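Local atomic coordinates of conserved exported protein (Bacteroides fragilis, PDB entry 3CLW), a protein that is of unknown function but probably hydrolyses O-glycosidic bonds in carbohydrates. Residues L48-R52 with G62-W68. Sequence-based numbering, arbitrary orientation.
Sequences LLFKR and GMALTNW
Residues 48-50 form the last turn of helix 39-50, and Lys51 (phi/psi -85/117) leaves the helical conformation. Residues 62-67 return as an irregular loop across this helix end. Leu48 lies opposite Gly62 and Phe50 opposite Ala64, with CA-CA distances of 4.1 and 4.0 Å. Gly62 is extended (179/-167), Met63 helical (-71/-29), and Ala64 has left-handed backbone angles (44/56).

Two backbone hydrogen bonds use carbonyls of the final turn: Met63 N to Leu48 O (2.8 Å) and Leu65 N to Leu49 O (2.7 Å). Gly62 CA also makes a CA-H...O contact with Leu48 O (3.3 Å). A CB on Gly62 would clash with that oxygen.

Two waters link the backbones. One donates to Phe50 O and Leu65 O, both at 2.7 Å from its oxygen. The oxygen of the other lies 2.6 Å from Lys51 O and accepts a hydrogen bond from Ala64 N at 2.9 Å.

The arrangement belongs to a TIM barrel: the loop runs from the helix into the parallel barrel strand 68-71, which pairs with strand 125-128.

Aromatic and aliphatic side chains pack between the helix end and the start of strand 68-71. Phe50 (chi1 m) points its edge at the face of Trp68 (chi1 t). In this edge-to-face pair the Phe50 ring and the six-membered ring of Trp68 have centroids 5.1 Å apart and planes at 89°. Leu49 CD1 lies 3.8 Å from Trp68 CH2. Phe113 of helix 108-119 touches both Leu49 and Trp68.

Past the helix end, Ala64 CB meets Arg52 CG at 3.5 Å. The Arg52 guanidinium leads away, and Arg52 NE donates a hydrogen bond to Phe401 O.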
ATOM      1  N   LEU A  48      -5.284   0.892  16.039  1.00 33.22           N
ATOM      2  CA  LEU A  48      -4.702  -0.293  15.341  1.00 33.80           C
ATOM      3  C   LEU A  48      -3.921   0.104  14.085  1.00 33.14           C
ATOM      4  O   LEU A  48      -2.954  -0.552  13.724  1.00 32.84           O
ATOM      5  CB  LEU A  48      -5.780  -1.335  14.971  1.00 34.08           C
ATOM      6  CG  LEU A  48      -6.427  -2.121  16.153  1.00 35.51           C
ATOM      7  CD1 LEU A  48      -7.815  -2.661  15.790  1.00 34.83           C
ATOM      8  CD2 LEU A  48      -5.525  -3.229  16.667  1.00 31.52           C
ATOM      9  N   LEU A  49      -4.327   1.217  13.472  1.00 32.45           N
ATOM     10  CA  LEU A  49      -3.759   1.661  12.188  1.00 31.73           C
ATOM     11  C   LEU A  49      -2.514   2.524  12.363  1.00 31.72           C
ATOM     12  O   LEU A  49      -1.536   2.314  11.675  1.00 31.21           O
ATOM     13  CB  LEU A  49      -4.816   2.435  11.408  1.00 30.55           C
ATOM     14  CG  LEU A  49      -6.046   1.683  10.920  1.00 30.86           C
ATOM     15  CD1 LEU A  49      -6.998   2.557  10.098  1.00 29.65           C
ATOM     16  CD2 LEU A  49      -5.619   0.524  10.097  1.00 32.30           C
ATOM     17  N   PHE A  50      -2.558   3.465  13.318  1.00 31.71           N
ATOM     18  CA  PHE A  50      -1.644   4.614  13.338  1.00 32.95           C
ATOM     19  C   PHE A  50      -0.765   4.778  14.572  1.00 33.69           C
ATOM     20  O   PHE A  50       0.296   5.400  14.477  1.00 34.25           O
ATOM     21  CB  PHE A  50      -2.430   5.917  13.149  1.00 31.38           C
ATOM     22  CG  PHE A  50      -3.290   5.920  11.936  1.00 32.91           C
ATOM     23  CD1 PHE A  50      -2.728   5.663  10.661  1.00 31.90           C
ATOM     24  CD2 PHE A  50      -4.660   6.171  12.044  1.00 32.65           C
ATOM     25  CE1 PHE A  50      -3.527   5.644   9.524  1.00 31.64           C
ATOM     26  CE2 PHE A  50      -5.478   6.173  10.907  1.00 35.94           C
ATOM     27  CZ  PHE A  50      -4.902   5.910   9.635  1.00 32.78           C
ATOM     28  N   LYS A  51      -1.208   4.247  15.712  1.00 33.82           N
ATOM     29  CA  LYS A  51      -0.629   4.645  16.990  1.00 35.09           C
ATOM     30  C   LYS A  51       0.611   3.812  17.279  1.00 35.03           C
ATOM     31  O   LYS A  51       0.539   2.603  17.383  1.00 35.36           O
ATOM     32  CB  LYS A  51      -1.672   4.531  18.122  1.00 35.44           C
ATOM     33  CG  LYS A  51      -1.251   5.171  19.440  1.00 37.28           C
ATOM     34  CD  LYS A  51      -2.395   5.134  20.427  1.00 38.19           C
ATOM     35  CE  LYS A  51      -2.070   5.843  21.728  1.00 42.59           C
ATOM     36  NZ  LYS A  51      -3.269   5.804  22.633  1.00 43.48           N
ATOM     37  N   ARG A  52       1.758   4.468  17.357  1.00 34.94           N
ATOM     38  CA  ARG A  52       3.005   3.749  17.593  1.00 35.41           C
ATOM     39  C   ARG A  52       3.312   3.710  19.109  1.00 36.20           C
ATOM     40  O   ARG A  52       4.108   4.494  19.615  1.00 35.89           O
ATOM     41  CB  ARG A  52       4.160   4.376  16.778  1.00 34.59           C
ATOM     42  CG  ARG A  52       5.249   3.389  16.334  1.00 33.30           C
ATOM     43  CD  ARG A  52       6.219   3.082  17.443  1.00 34.66           C
ATOM     44  NE  ARG A  52       7.181   2.053  17.057  1.00 36.03           N
ATOM     45  CZ  ARG A  52       8.195   1.662  17.820  1.00 35.49           C
ATOM     46  NH1 ARG A  52       8.367   2.198  19.016  1.00 35.70           N
ATOM     47  NH2 ARG A  52       8.993   0.691  17.416  1.00 34.60           N
ATOM     48  N   GLY A  62      -0.485  -2.057  17.351  1.00 33.97           N
ATOM     49  CA  GLY A  62      -1.011  -2.014  15.991  1.00 33.01           C
ATOM     50  C   GLY A  62       0.065  -1.940  14.921  1.00 32.62           C
ATOM     51  O   GLY A  62       1.243  -2.165  15.201  1.00 32.57           O
ATOM     52  N   MET A  63      -0.354  -1.635  13.697  1.00 31.59           N
ATOM     53  CA  MET A  63       0.585  -1.502  12.579  1.00 29.83           C
ATOM     54  C   MET A  63       1.465  -0.249  12.672  1.00 30.63           C
ATOM     55  O   MET A  63       2.572  -0.259  12.166  1.00 31.37           O
ATOM     56  CB  MET A  63      -0.169  -1.509  11.254  1.00 30.00           C
ATOM     57  CG  MET A  63      -0.458  -2.913  10.651  1.00 30.82           C
ATOM     58  SD  MET A  63      -1.623  -2.904   9.266  1.00 22.96           S
ATOM     59  CE  MET A  63      -1.448  -4.512   8.794  1.00 33.01           C
ATOM     60  N   ALA A  64       0.954   0.809  13.310  1.00 30.48           N
ATOM     61  CA  ALA A  64       1.549   2.139  13.291  1.00 31.26           C
ATOM     62  C   ALA A  64       2.008   2.512  11.860  1.00 31.76           C
ATOM     63  O   ALA A  64       3.172   2.815  11.631  1.00 31.44           O
ATOM     64  CB  ALA A  64       2.716   2.255  14.283  1.00 30.71           C
ATOM     65  N   LEU A  65       1.068   2.461  10.918  1.00 31.46           N
ATOM     66  CA  LEU A  65       1.300   2.897   9.559  1.00 30.72           C
ATOM     67  C   LEU A  65       1.820   4.324   9.489  1.00 30.85           C
ATOM     68  O   LEU A  65       1.515   5.172  10.343  1.00 30.30           O
ATOM     69  CB  LEU A  65       0.026   2.784   8.734  1.00 31.11           C
ATOM     70  CG  LEU A  65      -0.551   1.381   8.580  1.00 30.46           C
ATOM     71  CD1 LEU A  65      -1.889   1.538   7.982  1.00 30.40           C
ATOM     72  CD2 LEU A  65       0.359   0.465   7.724  1.00 31.54           C
ATOM     73  N   THR A  66       2.598   4.584   8.436  1.00 30.43           N
ATOM     74  CA  THR A  66       3.312   5.828   8.339  1.00 30.71           C
ATOM     75  C   THR A  66       3.000   6.610   7.073  1.00 31.08           C
ATOM     76  O   THR A  66       3.649   7.621   6.795  1.00 32.35           O
ATOM     77  CB  THR A  66       4.845   5.592   8.499  1.00 30.41           C
ATOM     78  OG1 THR A  66       5.220   4.449   7.744  1.00 29.92           O
ATOM     79  CG2 THR A  66       5.196   5.349   9.961  1.00 27.98           C
ATOM     80  N   ASN A  67       2.036   6.124   6.299  1.00 31.18           N
ATOM     81  CA  ASN A  67       1.362   6.886   5.249  1.00 30.61           C
ATOM     82  C   ASN A  67      -0.100   6.443   5.318  1.00 30.78           C
ATOM     83  O   ASN A  67      -0.397   5.381   5.909  1.00 31.22           O
ATOM     84  CB  ASN A  67       1.966   6.597   3.865  1.00 30.01           C
ATOM     85  CG  ASN A  67       1.220   7.314   2.717  1.00 31.33           C
ATOM     86  OD1 ASN A  67       1.280   8.538   2.569  1.00 34.55           O
ATOM     87  ND2 ASN A  67       0.540   6.547   1.899  1.00 29.29           N
ATOM     88  N   TRP A  68      -1.007   7.251   4.771  1.00 30.07           N
ATOM     89  CA  TRP A  68      -2.448   6.889   4.690  1.00 30.30           C
ATOM     90  C   TRP A  68      -2.960   7.324   3.327  1.00 30.03           C
ATOM     91  O   TRP A  68      -2.731   8.473   2.924  1.00 29.41           O
ATOM     92  CB  TRP A  68      -3.256   7.573   5.800  1.00 28.90           C
ATOM     93  CG  TRP A  68      -4.765   7.239   5.886  1.00 29.07           C
ATOM     94  CD1 TRP A  68      -5.818   8.132   5.821  1.00 27.66           C
ATOM     95  CD2 TRP A  68      -5.349   5.954   6.115  1.00 28.48           C
ATOM     96  NE1 TRP A  68      -7.013   7.484   5.999  1.00 29.47           N
ATOM     97  CE2 TRP A  68      -6.759   6.140   6.186  1.00 30.61           C
ATOM     98  CE3 TRP A  68      -4.823   4.655   6.258  1.00 29.32           C
ATOM     99  CZ2 TRP A  68      -7.655   5.061   6.364  1.00 28.38           C
ATOM    100  CZ3 TRP A  68      -5.715   3.577   6.450  1.00 29.17           C
ATOM    101  CH2 TRP A  68      -7.119   3.795   6.499  1.00 27.97           C
TER
HETATM  102  O   HOH W   1       2.416   5.761  12.819  1.00 33.47           O
HETATM  103  O   HOH W   2      -0.642   1.077  15.690  1.00 31.87           O